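PDB 5X2H: CRISPR-associated endonuclease Cas9 from Campylobacter jejuni subsp. jejuni serotype O:2, which is an RNA-guided endonuclease of CRISPR adaptive immunity that, in its full-length form, cleaves both strands of matching invading DNA. Local coordinates for residues I624-K628 with F757-N761; P634-H639 with T702-A706; F695-P699 with I727-Y733; C736-Y740 with V810-Y814. The contacts are given in a common frame with arbitrary orientation. Residue numbers count along the deposited sequence, not the author numbering.

Interaction 1 (I624-K628 with F757-N761); sequences IFVSK and FVYYN
This is an interdomain contact of Cas9, in which an extended segment of the RuvC region, 624-628, lies against the strand 757-761 of the PAM-interacting C-terminal domain. Segment 624-628 has beta-like backbone angles but forms no regular strand; the touching parts run 26° apart in direction, and the backbones stay well separated, with CA atoms 10.0 Å apart for Phe625 and Phe757 and 8.4 Å for Lys628 and Tyr759. Side chains therefore bridge the gap. Two hydrogen bonds converge on one hydroxyl: Tyr759 OH donates to Val626 O (2.6 Å) and accepts from Lys628 N (2.9 Å), so a tyrosine of one domain satisfies the main chain of the other. Apolar contacts flank them. Phe625, chi1 t, brings CZ to 4.2 Å from Phe757 CB and CE2 to 4.4 Å from Tyr759 CZ. Beyond the segments, Ser627 is held by main-chain bonds to Val35 and Ile37 of the RuvC strand 29-37, and its OG bonds Ser817 O, while the Phe625 ring stacks on His775. On the Tyr759 ring (chi1 m) lies the extended aliphatic chain of Lys628, a CH-pi contact with CD 4.0 Å from the ring centroid and 14° off the normal.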
# COMPACT_ATOMS: atom_id res chain seq x y z
N ILE A 624 -2.56 10.67 -34.31
CA ILE A 624 -2.29 9.89 -33.12
C ILE A 624 -3.35 8.82 -32.94
O ILE A 624 -4.55 9.08 -33.10
CB ILE A 624 -2.23 10.81 -31.88
CG1 ILE A 624 -1.13 11.85 -32.03
CG2 ILE A 624 -2.04 9.99 -30.61
CD1 ILE A 624 -1.19 12.91 -30.97
N PHE A 625 -2.91 7.61 -32.60
CA PHE A 625 -3.80 6.58 -32.08
C PHE A 625 -3.42 6.36 -30.62
O PHE A 625 -2.32 5.87 -30.33
CB PHE A 625 -3.71 5.29 -32.88
CG PHE A 625 -4.80 4.31 -32.55
CD1 PHE A 625 -6.05 4.41 -33.15
CD2 PHE A 625 -4.58 3.29 -31.64
CE1 PHE A 625 -7.05 3.52 -32.85
CE2 PHE A 625 -5.59 2.40 -31.33
CZ PHE A 625 -6.83 2.51 -31.93
N VAL A 626 -4.32 6.75 -29.71
CA VAL A 626 -4.03 6.69 -28.29
C VAL A 626 -3.77 5.25 -27.87
O VAL A 626 -4.57 4.35 -28.15
CB VAL A 626 -5.18 7.32 -27.49
CG1 VAL A 626 -4.88 7.27 -26.00
CG2 VAL A 626 -5.42 8.75 -27.96
N SER A 627 -2.65 5.03 -27.19
CA SER A 627 -2.22 3.70 -26.79
C SER A 627 -2.65 3.41 -25.36
O SER A 627 -2.41 4.21 -24.45
CB SER A 627 -0.70 3.56 -26.91
OG SER A 627 -0.26 2.31 -26.41
N LYS A 628 -3.29 2.25 -25.17
CA LYS A 628 -3.66 1.74 -23.86
C LYS A 628 -3.22 0.29 -23.76
O LYS A 628 -3.42 -0.49 -24.70
CB LYS A 628 -5.18 1.84 -23.62
CG LYS A 628 -5.76 3.23 -23.78
CD LYS A 628 -7.23 3.25 -23.38
CE LYS A 628 -7.84 4.63 -23.58
NZ LYS A 628 -9.20 4.73 -22.98
N PHE A 757 -11.81 0.21 -35.27
CA PHE A 757 -10.94 -0.11 -34.14
C PHE A 757 -11.52 0.51 -32.88
O PHE A 757 -11.74 1.72 -32.82
CB PHE A 757 -9.53 0.39 -34.39
CG PHE A 757 -8.78 -0.36 -35.44
CD1 PHE A 757 -8.19 -1.59 -35.15
CD2 PHE A 757 -8.64 0.15 -36.72
CE1 PHE A 757 -7.49 -2.29 -36.12
CE2 PHE A 757 -7.95 -0.54 -37.70
CZ PHE A 757 -7.37 -1.76 -37.39
N VAL A 758 -11.76 -0.32 -31.86
CA VAL A 758 -12.26 0.14 -30.58
C VAL A 758 -11.51 -0.60 -29.48
O VAL A 758 -10.91 -1.66 -29.70
CB VAL A 758 -13.78 -0.09 -30.42
CG1 VAL A 758 -14.56 0.69 -31.48
CG2 VAL A 758 -14.10 -1.58 -30.48
N TYR A 759 -11.53 -0.02 -28.28
CA TYR A 759 -10.98 -0.68 -27.10
C TYR A 759 -12.09 -1.46 -26.41
O TYR A 759 -13.16 -0.91 -26.11
CB TYR A 759 -10.37 0.34 -26.14
CG TYR A 759 -8.96 0.76 -26.49
CD1 TYR A 759 -7.90 -0.13 -26.37
CD2 TYR A 759 -8.69 2.04 -26.93
CE1 TYR A 759 -6.61 0.25 -26.68
CE2 TYR A 759 -7.40 2.43 -27.24
CZ TYR A 759 -6.36 1.53 -27.12
OH TYR A 759 -5.08 1.92 -27.44
N TYR A 760 -11.84 -2.75 -26.17
CA TYR A 760 -12.76 -3.55 -25.38
C TYR A 760 -12.69 -3.11 -23.92
O TYR A 760 -11.60 -2.96 -23.36
CB TYR A 760 -12.40 -5.03 -25.52
CG TYR A 760 -12.98 -5.93 -24.44
CD1 TYR A 760 -14.23 -6.51 -24.59
CD2 TYR A 760 -12.26 -6.21 -23.28
CE1 TYR A 760 -14.76 -7.33 -23.61
CE2 TYR A 760 -12.78 -7.03 -22.30
CZ TYR A 760 -14.02 -7.58 -22.46
OH TYR A 760 -14.54 -8.40 -21.48
N ASN A 761 -13.85 -2.89 -23.31
CA ASN A 761 -13.93 -2.47 -21.91
C ASN A 761 -14.53 -3.51 -20.99
O ASN A 761 -14.04 -3.69 -19.87
CB ASN A 761 -14.74 -1.17 -21.78
CG ASN A 761 -14.02 0.03 -22.34
OD1 ASN A 761 -12.79 0.03 -22.49
ND2 ASN A 761 -14.77 1.08 -22.65

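Interaction 2 (P634-H639 with T702-A706); sequences PSGALH and TMDFA. With nucleotides of chain B.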
# COMPACT_ATOMS: atom_id res chain seq x y z
N PRO A 634 -4.34 -11.45 -13.50
CA PRO A 634 -5.39 -12.38 -13.06
C PRO A 634 -5.68 -12.35 -11.57
O PRO A 634 -6.60 -13.05 -11.13
CB PRO A 634 -4.80 -13.74 -13.47
CG PRO A 634 -3.32 -13.55 -13.27
CD PRO A 634 -3.02 -12.10 -13.56
N SER A 635 -4.93 -11.57 -10.80
CA SER A 635 -5.11 -11.54 -9.36
C SER A 635 -6.03 -10.40 -8.96
O SER A 635 -6.15 -9.38 -9.64
CB SER A 635 -3.76 -11.39 -8.66
OG SER A 635 -3.17 -10.14 -8.98
N GLY A 636 -6.69 -10.58 -7.82
CA GLY A 636 -7.61 -9.60 -7.30
C GLY A 636 -8.54 -10.27 -6.31
O GLY A 636 -8.41 -11.46 -6.03
N ALA A 637 -9.46 -9.48 -5.77
CA ALA A 637 -10.50 -10.04 -4.92
C ALA A 637 -11.20 -11.17 -5.65
O ALA A 637 -11.63 -11.01 -6.80
CB ALA A 637 -11.50 -8.96 -4.51
N LEU A 638 -11.28 -12.34 -5.01
CA LEU A 638 -11.88 -13.50 -5.66
C LEU A 638 -13.40 -13.41 -5.72
O LEU A 638 -14.02 -14.22 -6.43
CB LEU A 638 -11.49 -14.77 -4.92
CG LEU A 638 -9.99 -15.04 -4.83
CD1 LEU A 638 -9.70 -16.36 -4.11
CD2 LEU A 638 -9.38 -15.03 -6.23
N HIS A 639 -14.00 -12.46 -5.02
CA HIS A 639 -15.45 -12.37 -4.90
C HIS A 639 -15.78 -11.08 -4.16
O HIS A 639 -14.91 -10.47 -3.53
CB HIS A 639 -16.02 -13.58 -4.17
CG HIS A 639 -15.37 -13.85 -2.85
ND1 HIS A 639 -15.66 -13.13 -1.71
CD2 HIS A 639 -14.43 -14.76 -2.49
CE1 HIS A 639 -14.93 -13.58 -0.71
NE2 HIS A 639 -14.18 -14.57 -1.15
N THR A 702 -11.63 -13.78 -11.43
CA THR A 702 -10.49 -13.99 -10.55
C THR A 702 -10.60 -15.30 -9.80
O THR A 702 -9.59 -15.99 -9.58
CB THR A 702 -10.37 -12.83 -9.57
OG1 THR A 702 -11.64 -12.59 -8.96
CG2 THR A 702 -9.90 -11.56 -10.28
N MET A 703 -11.81 -15.67 -9.39
CA MET A 703 -12.00 -16.94 -8.69
C MET A 703 -11.61 -18.12 -9.56
O MET A 703 -11.03 -19.10 -9.08
CB MET A 703 -13.45 -17.07 -8.22
CG MET A 703 -13.74 -18.41 -7.56
SD MET A 703 -12.64 -18.75 -6.17
CE MET A 703 -13.45 -17.84 -4.87
N ASP A 704 -11.91 -18.04 -10.86
CA ASP A 704 -11.59 -19.15 -11.76
C ASP A 704 -10.09 -19.38 -11.85
O ASP A 704 -9.63 -20.53 -11.88
CB ASP A 704 -12.18 -18.88 -13.15
CG ASP A 704 -13.69 -18.81 -13.13
OD1 ASP A 704 -14.32 -19.75 -12.61
OD2 ASP A 704 -14.24 -17.80 -13.62
N PHE A 705 -9.30 -18.30 -11.88
CA PHE A 705 -7.85 -18.44 -11.86
C PHE A 705 -7.38 -19.03 -10.53
O PHE A 705 -6.44 -19.84 -10.51
CB PHE A 705 -7.18 -17.09 -12.12
CG PHE A 705 -5.68 -17.14 -12.02
CD1 PHE A 705 -4.91 -17.62 -13.07
CD2 PHE A 705 -5.03 -16.69 -10.87
CE1 PHE A 705 -3.53 -17.66 -12.98
CE2 PHE A 705 -3.65 -16.74 -10.78
CZ PHE A 705 -2.90 -17.22 -11.83
N ALA A 706 -8.00 -18.62 -9.43
CA ALA A 706 -7.63 -19.17 -8.13
C ALA A 706 -7.89 -20.67 -8.09
O ALA A 706 -7.07 -21.44 -7.56
CB ALA A 706 -8.41 -18.47 -7.02
P A B 49 -9.98 -13.82 5.98
OP1 A B 49 -9.45 -14.94 6.81
OP2 A B 49 -9.86 -12.42 6.47
O5' A B 49 -9.30 -13.90 4.54
C5' A B 49 -9.38 -15.08 3.75
C4' A B 49 -10.56 -15.04 2.81
O4' A B 49 -10.49 -13.88 1.95
C3' A B 49 -10.69 -16.21 1.85
O3' A B 49 -11.30 -17.33 2.47
C2' A B 49 -11.52 -15.63 0.70
O2' A B 49 -12.91 -15.79 0.95
C1' A B 49 -11.18 -14.14 0.75
N9 A B 49 -10.38 -13.67 -0.40
C8 A B 49 -10.79 -12.75 -1.34
N7 A B 49 -9.90 -12.49 -2.27
C5 A B 49 -8.82 -13.28 -1.91
C6 A B 49 -7.56 -13.46 -2.50
N6 A B 49 -7.15 -12.82 -3.60
N1 A B 49 -6.71 -14.32 -1.90
C2 A B 49 -7.12 -14.96 -0.80
N3 A B 49 -8.28 -14.88 -0.16
C4 A B 49 -9.10 -14.01 -0.77
P C B 69 -2.49 -10.87 -2.27
OP1 C B 69 -1.21 -10.47 -2.92
OP2 C B 69 -2.68 -10.64 -0.82
O5' C B 69 -3.67 -10.13 -3.04
C5' C B 69 -3.86 -10.32 -4.43
C4' C B 69 -4.80 -9.28 -5.01
O4' C B 69 -6.14 -9.51 -4.48
C3' C B 69 -4.45 -7.83 -4.67
O3' C B 69 -4.81 -6.99 -5.76
C2' C B 69 -5.35 -7.54 -3.47
O2' C B 69 -5.64 -6.17 -3.27
C1' C B 69 -6.60 -8.34 -3.82
N1 C B 69 -7.38 -8.78 -2.66
C2 C B 69 -8.64 -8.21 -2.43
O2 C B 69 -9.06 -7.35 -3.22
N3 C B 69 -9.37 -8.62 -1.36
C4 C B 69 -8.87 -9.55 -0.53
N4 C B 69 -9.62 -9.92 0.51
C5 C B 69 -7.60 -10.14 -0.75
C6 C B 69 -6.89 -9.73 -1.81
P A B 50 -10.67 -18.80 2.33
OP1 A B 50 -11.51 -19.73 3.12
OP2 A B 50 -9.21 -18.70 2.60
O5' A B 50 -10.86 -19.16 0.80
C5' A B 50 -12.12 -19.62 0.30
C4' A B 50 -11.97 -20.22 -1.06
O4' A B 50 -11.36 -19.25 -1.95
C3' A B 50 -11.05 -21.43 -1.15
O3' A B 50 -11.71 -22.64 -0.83
C2' A B 50 -10.54 -21.38 -2.58
O2' A B 50 -11.51 -21.90 -3.48
C1' A B 50 -10.43 -19.88 -2.80
N9 A B 50 -9.09 -19.37 -2.46
C8 A B 50 -8.77 -18.50 -1.45
N7 A B 50 -7.49 -18.22 -1.38
C5 A B 50 -6.93 -18.95 -2.42
C6 A B 50 -5.61 -19.09 -2.88
N6 A B 50 -4.57 -18.46 -2.33
N1 A B 50 -5.39 -19.89 -3.94
C2 A B 50 -6.44 -20.52 -4.50
N3 A B 50 -7.72 -20.48 -4.15
C4 A B 50 -7.91 -19.66 -3.10
O HOH W 1 -7.28 -14.57 -9.01
O HOH W 2 -14.87 -14.18 -8.95
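Segment 634-639 is an irregular loop that wraps around the first turn of the helix beginning at Thr702, a turn marked by the Ala706 N to Thr702 O hydrogen bond of 3.1 Å. The backbones come closest at Leu638 and Met703, whose CA atoms are 4.6 Å apart. Thr702 OG1 donates to Ala637 O at 2.7 Å, fixing the loop to the start of the helix. One water donates to both Pro634 O (2.7 Å) and Thr702 O (2.8 Å); another donates to Leu638 O (2.7 Å) and makes a weak bond with Met703 N (3.4 Å). Pro634 lies over the face of the Phe705 ring in a CH-pi contact, CB 3.8 Å from the centroid. Leu638 spans the helix surface, with CB 3.6 Å from Met703 CE and CD2 3.7 Å from Ala706 CB. Together, loop and helix form part of the guide-RNA-binding surface. The loop main chain meets the adenine of A49 of chain B: A49 N6 donates to Gly636 O at 3.1 Å, and Leu638 N lies 3.1 Å from A49 N7. His639 NE2 hydrogen-bonds the ribose O2' of A49 at 2.7 Å. Gly636 and Ala637 also touch C69 of chain B, with Ala637 CB 3.2 Å from C69 O2, and Leu638 CD1 packs 3.5 Å from N9 of A50 of chain B.

Interaction 3 (F695-P699 with I727-Y733); sequences FYAVP and ILMDENY
A T-shaped tyrosine pair centres this side-chain contact between the strand 695-699 and the connection 727-733, which leads from one small antiparallel sheet into another. No hydrogen bond crosses; the nearest CA atoms, of Tyr696 and Ile727, are 8.6 Å apart. Residues 727-728 are extended, Met729 centres an inverse gamma turn, and a type I turn runs from Asp730 to Tyr733, closed by Tyr733 N to Asp730 O (3.0 Å). Asp730 OD1 accepts from Asn732 N (3.1 Å), an Asx turn. Tyr696 and Tyr733 both adopt chi1 m; the edge of Tyr733 meets the face of Tyr696, centroids 5.2 Å apart, planes at 85°, with Tyr696 CE1 3.5 Å from Tyr733 CE2. Ile727 CD1 reaches Tyr696 CE2 (3.8 Å). Met729, chi1 and chi2 both m, places CG 4.0 Å from Val698 CG2 and SD 4.2 Å from Tyr696 CB. Between 695-700 and 733-740 runs the central strand 683-689, whose Phe687 touches Met729, while Ala714 of strand 713-714 packs against both Tyr696 and Met729.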
# COMPACT_ATOMS: atom_id res chain seq x y z
N PHE A 695 -20.39 -15.85 -32.93
CA PHE A 695 -19.40 -15.73 -31.87
C PHE A 695 -20.00 -16.06 -30.51
O PHE A 695 -21.20 -15.87 -30.28
CB PHE A 695 -18.79 -14.32 -31.86
CG PHE A 695 -17.98 -14.01 -33.08
CD1 PHE A 695 -16.65 -14.39 -33.16
CD2 PHE A 695 -18.56 -13.36 -34.16
CE1 PHE A 695 -15.90 -14.12 -34.29
CE2 PHE A 695 -17.82 -13.07 -35.30
CZ PHE A 695 -16.48 -13.46 -35.36
N TYR A 696 -19.14 -16.56 -29.62
CA TYR A 696 -19.54 -16.99 -28.29
C TYR A 696 -18.44 -16.63 -27.30
O TYR A 696 -17.25 -16.63 -27.65
CB TYR A 696 -19.84 -18.49 -28.26
CG TYR A 696 -20.98 -18.89 -29.18
CD1 TYR A 696 -20.74 -19.26 -30.50
CD2 TYR A 696 -22.29 -18.88 -28.73
CE1 TYR A 696 -21.78 -19.61 -31.34
CE2 TYR A 696 -23.34 -19.23 -29.57
CZ TYR A 696 -23.08 -19.59 -30.87
OH TYR A 696 -24.12 -19.94 -31.71
N ALA A 697 -18.84 -16.31 -26.07
CA ALA A 697 -17.92 -15.77 -25.08
C ALA A 697 -17.97 -16.57 -23.79
O ALA A 697 -19.05 -16.89 -23.29
CB ALA A 697 -18.22 -14.30 -24.78
N VAL A 698 -16.79 -16.88 -23.25
CA VAL A 698 -16.63 -17.56 -21.98
C VAL A 698 -16.06 -16.55 -20.98
O VAL A 698 -14.91 -16.12 -21.14
CB VAL A 698 -15.73 -18.80 -22.11
CG1 VAL A 698 -15.52 -19.45 -20.74
CG2 VAL A 698 -16.32 -19.79 -23.09
N PRO A 699 -16.82 -16.15 -19.97
CA PRO A 699 -16.28 -15.18 -19.00
C PRO A 699 -15.39 -15.88 -17.98
O PRO A 699 -15.68 -16.98 -17.52
CB PRO A 699 -17.55 -14.62 -18.34
CG PRO A 699 -18.53 -15.75 -18.41
CD PRO A 699 -18.19 -16.56 -19.65
N ILE A 727 -23.37 -23.01 -23.11
CA ILE A 727 -23.03 -23.78 -24.30
C ILE A 727 -21.61 -24.32 -24.16
O ILE A 727 -20.65 -23.55 -24.06
CB ILE A 727 -23.18 -22.94 -25.57
CG1 ILE A 727 -24.61 -22.39 -25.66
CG2 ILE A 727 -22.84 -23.77 -26.80
CD1 ILE A 727 -24.76 -21.24 -26.62
N LEU A 728 -21.48 -25.65 -24.18
CA LEU A 728 -20.17 -26.28 -24.11
C LEU A 728 -19.38 -26.00 -25.38
O LEU A 728 -19.87 -26.21 -26.49
CB LEU A 728 -20.33 -27.79 -23.92
CG LEU A 728 -19.01 -28.55 -23.73
CD1 LEU A 728 -18.26 -28.03 -22.52
CD2 LEU A 728 -19.27 -30.04 -23.60
N MET A 729 -18.14 -25.52 -25.21
CA MET A 729 -17.27 -25.21 -26.34
C MET A 729 -16.52 -26.48 -26.74
O MET A 729 -15.38 -26.72 -26.35
CB MET A 729 -16.32 -24.07 -25.99
CG MET A 729 -17.00 -22.74 -25.70
SD MET A 729 -17.73 -21.94 -27.15
CE MET A 729 -19.41 -22.58 -27.15
N ASP A 730 -17.19 -27.30 -27.54
CA ASP A 730 -16.64 -28.58 -27.98
C ASP A 730 -16.01 -28.41 -29.37
O ASP A 730 -15.65 -27.30 -29.77
CB ASP A 730 -17.75 -29.64 -27.95
CG ASP A 730 -18.98 -29.24 -28.74
OD1 ASP A 730 -18.89 -28.33 -29.59
OD2 ASP A 730 -20.06 -29.83 -28.50
N GLU A 731 -15.86 -29.52 -30.10
CA GLU A 731 -15.18 -29.50 -31.39
C GLU A 731 -15.92 -28.69 -32.45
O GLU A 731 -15.36 -28.46 -33.52
CB GLU A 731 -14.98 -30.93 -31.89
N ASN A 732 -17.15 -28.25 -32.17
CA ASN A 732 -17.88 -27.40 -33.10
C ASN A 732 -17.46 -25.94 -33.03
O ASN A 732 -17.81 -25.16 -33.93
CB ASN A 732 -19.38 -27.50 -32.84
CG ASN A 732 -19.93 -28.87 -33.16
OD1 ASN A 732 -19.64 -29.44 -34.22
ND2 ASN A 732 -20.74 -29.42 -32.26
N TYR A 733 -16.72 -25.54 -32.00
CA TYR A 733 -16.30 -24.16 -31.80
C TYR A 733 -14.78 -24.09 -31.76
O TYR A 733 -14.13 -24.93 -31.13
CB TYR A 733 -16.89 -23.59 -30.51
CG TYR A 733 -18.39 -23.74 -30.40
CD1 TYR A 733 -18.96 -24.90 -29.90
CD2 TYR A 733 -19.24 -22.70 -30.77
CE1 TYR A 733 -20.33 -25.04 -29.80
CE2 TYR A 733 -20.61 -22.83 -30.67
CZ TYR A 733 -21.15 -24.00 -30.18
OH TYR A 733 -22.52 -24.12 -30.08

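Interaction 4 (C736-Y740 with V810-Y814); sequences CFSLY and VFEKY
Two strands of different antiparallel sheets cross here through their side chains: 736-740 belongs to the three-stranded sheet 683-689/695-700/733-740, and 810-814 to the six-stranded sheet of the PAM-interacting C-terminal domain. Their axes approach to 7.6 Å at a signed crossing angle of 64°, far from the alignment of paired neighbours, and the nearest CA atoms are those of Phe737 and Lys813, 6.9 Å apart. Cys736 and Phe737 both face Ile686 in a classic beta bulge. Phe737, chi1 p, points toward the other sheet, and its edge meets the face of Phe811 (chi1 t), with centroids 5.4 Å apart and planes at 82°; its CZ lies 4.0 Å from Phe811 CD1, and its CE2 3.5 Å from Phe811 O. Leu739, chi1 m and chi2 t, adds CD1 at 3.9 Å from Phe811 CZ. Phe811 is also met edge-to-face by Phe695 of strand 695-700, so both outer strands of the smaller sheet supply a partner. Over the face of Phe737 lies Lys813, CB 3.8 Å from the ring centroid in a CH-pi contact. The lysine is fully extended, all four chi angles t, and thus passes the ring to reach the main chain. A water accepts from Ser738 N at 2.9 Å and weakly from Lys813 NZ at 3.5 Å, and Lys813 NZ itself donates to Ser738 O at 2.8 Å.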
# COMPACT_ATOMS: atom_id res chain seq x y z
N CYS A 736 -10.84 -18.25 -30.78
CA CYS A 736 -10.35 -17.14 -31.59
C CYS A 736 -9.24 -16.37 -30.88
O CYS A 736 -8.12 -16.29 -31.39
CB CYS A 736 -11.50 -16.20 -31.94
SG CYS A 736 -12.86 -17.00 -32.80
N PHE A 737 -9.53 -15.82 -29.71
CA PHE A 737 -8.57 -15.02 -28.95
C PHE A 737 -9.14 -14.77 -27.56
O PHE A 737 -10.33 -15.00 -27.30
CB PHE A 737 -8.25 -13.70 -29.65
CG PHE A 737 -9.45 -13.02 -30.24
CD1 PHE A 737 -10.32 -12.30 -29.45
CD2 PHE A 737 -9.70 -13.10 -31.60
CE1 PHE A 737 -11.42 -11.67 -30.00
CE2 PHE A 737 -10.79 -12.47 -32.16
CZ PHE A 737 -11.65 -11.75 -31.36
N SER A 738 -8.28 -14.31 -26.66
CA SER A 738 -8.66 -13.92 -25.32
C SER A 738 -8.64 -12.40 -25.23
O SER A 738 -7.69 -11.76 -25.70
CB SER A 738 -7.72 -14.52 -24.27
OG SER A 738 -7.77 -15.94 -24.31
N LEU A 739 -9.67 -11.83 -24.63
CA LEU A 739 -9.77 -10.39 -24.44
C LEU A 739 -9.60 -10.04 -22.97
O LEU A 739 -10.15 -10.71 -22.10
CB LEU A 739 -11.11 -9.85 -24.96
CG LEU A 739 -11.40 -10.04 -26.44
CD1 LEU A 739 -12.71 -9.38 -26.81
CD2 LEU A 739 -10.24 -9.51 -27.29
N TYR A 740 -8.84 -8.98 -22.72
CA TYR A 740 -8.68 -8.39 -21.40
C TYR A 740 -9.14 -6.94 -21.49
O TYR A 740 -9.33 -6.39 -22.58
CB TYR A 740 -7.23 -8.47 -20.92
CG TYR A 740 -6.60 -9.84 -21.05
CD1 TYR A 740 -6.08 -10.27 -22.27
CD2 TYR A 740 -6.52 -10.70 -19.96
CE1 TYR A 740 -5.51 -11.53 -22.39
CE2 TYR A 740 -5.95 -11.96 -20.08
CZ TYR A 740 -5.44 -12.37 -21.30
OH TYR A 740 -4.87 -13.61 -21.42
N VAL A 810 -17.59 -8.59 -38.23
CA VAL A 810 -16.14 -8.61 -38.04
C VAL A 810 -15.86 -8.57 -36.54
O VAL A 810 -16.46 -7.77 -35.81
CB VAL A 810 -15.45 -7.44 -38.76
CG1 VAL A 810 -13.98 -7.35 -38.36
CG2 VAL A 810 -15.60 -7.58 -40.26
N PHE A 811 -14.96 -9.44 -36.08
CA PHE A 811 -14.59 -9.50 -34.67
C PHE A 811 -13.16 -10.05 -34.61
O PHE A 811 -12.96 -11.26 -34.57
CB PHE A 811 -15.57 -10.35 -33.87
CG PHE A 811 -15.49 -10.15 -32.39
CD1 PHE A 811 -14.67 -9.18 -31.84
CD2 PHE A 811 -16.24 -10.95 -31.53
CE1 PHE A 811 -14.60 -8.99 -30.47
CE2 PHE A 811 -16.17 -10.77 -30.15
CZ PHE A 811 -15.35 -9.79 -29.62
N GLU A 812 -12.19 -9.14 -34.62
CA GLU A 812 -10.78 -9.49 -34.72
C GLU A 812 -9.99 -8.79 -33.63
O GLU A 812 -10.33 -7.67 -33.21
CB GLU A 812 -10.20 -9.10 -36.09
CG GLU A 812 -11.00 -9.61 -37.29
CD GLU A 812 -10.53 -10.96 -37.79
OE1 GLU A 812 -9.39 -11.36 -37.45
OE2 GLU A 812 -11.29 -11.62 -38.52
N LYS A 813 -8.92 -9.44 -33.17
CA LYS A 813 -8.08 -8.89 -32.11
C LYS A 813 -6.83 -8.25 -32.71
O LYS A 813 -6.24 -8.78 -33.66
CB LYS A 813 -7.67 -9.98 -31.11
CG LYS A 813 -6.82 -9.47 -29.95
CD LYS A 813 -6.36 -10.59 -29.03
CE LYS A 813 -5.64 -10.04 -27.81
NZ LYS A 813 -5.19 -11.11 -26.87
N TYR A 814 -6.46 -7.10 -32.17
CA TYR A 814 -5.25 -6.39 -32.56
C TYR A 814 -4.42 -6.08 -31.32
O TYR A 814 -4.84 -6.33 -30.19
CB TYR A 814 -5.57 -5.10 -33.32
CG TYR A 814 -5.94 -5.32 -34.77
CD1 TYR A 814 -7.14 -5.93 -35.12
CD2 TYR A 814 -5.10 -4.90 -35.79
CE1 TYR A 814 -7.48 -6.13 -36.45
CE2 TYR A 814 -5.43 -5.10 -37.12
CZ TYR A 814 -6.62 -5.71 -37.44
OH TYR A 814 -6.95 -5.91 -38.76
O HOH W 3 -5.53 -14.52 -27.53

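From the N terminus, the chain opens interaction 1 at 624-628 in the RuvC region, then interaction 2 at 634-639. Strand 695-699 opens interaction 3 just before helix 702-707 closes interaction 2, so these two cross; residues 727-733 then close interaction 3. Both are nested within the loop that interaction 1 closes at 757-761. Interaction 4 opens at 736-740, inside that loop, but closes beyond it at 810-814, crossing interaction 1. Interactions 1 and 4 touch through Tyr760 with Tyr740 and Phe757 with Tyr814, interactions 3 and 4 through Phe695 with Phe811. Together they join RuvC, the RNA-binding loop, the three-stranded sheet and the C-terminal six-stranded sheet.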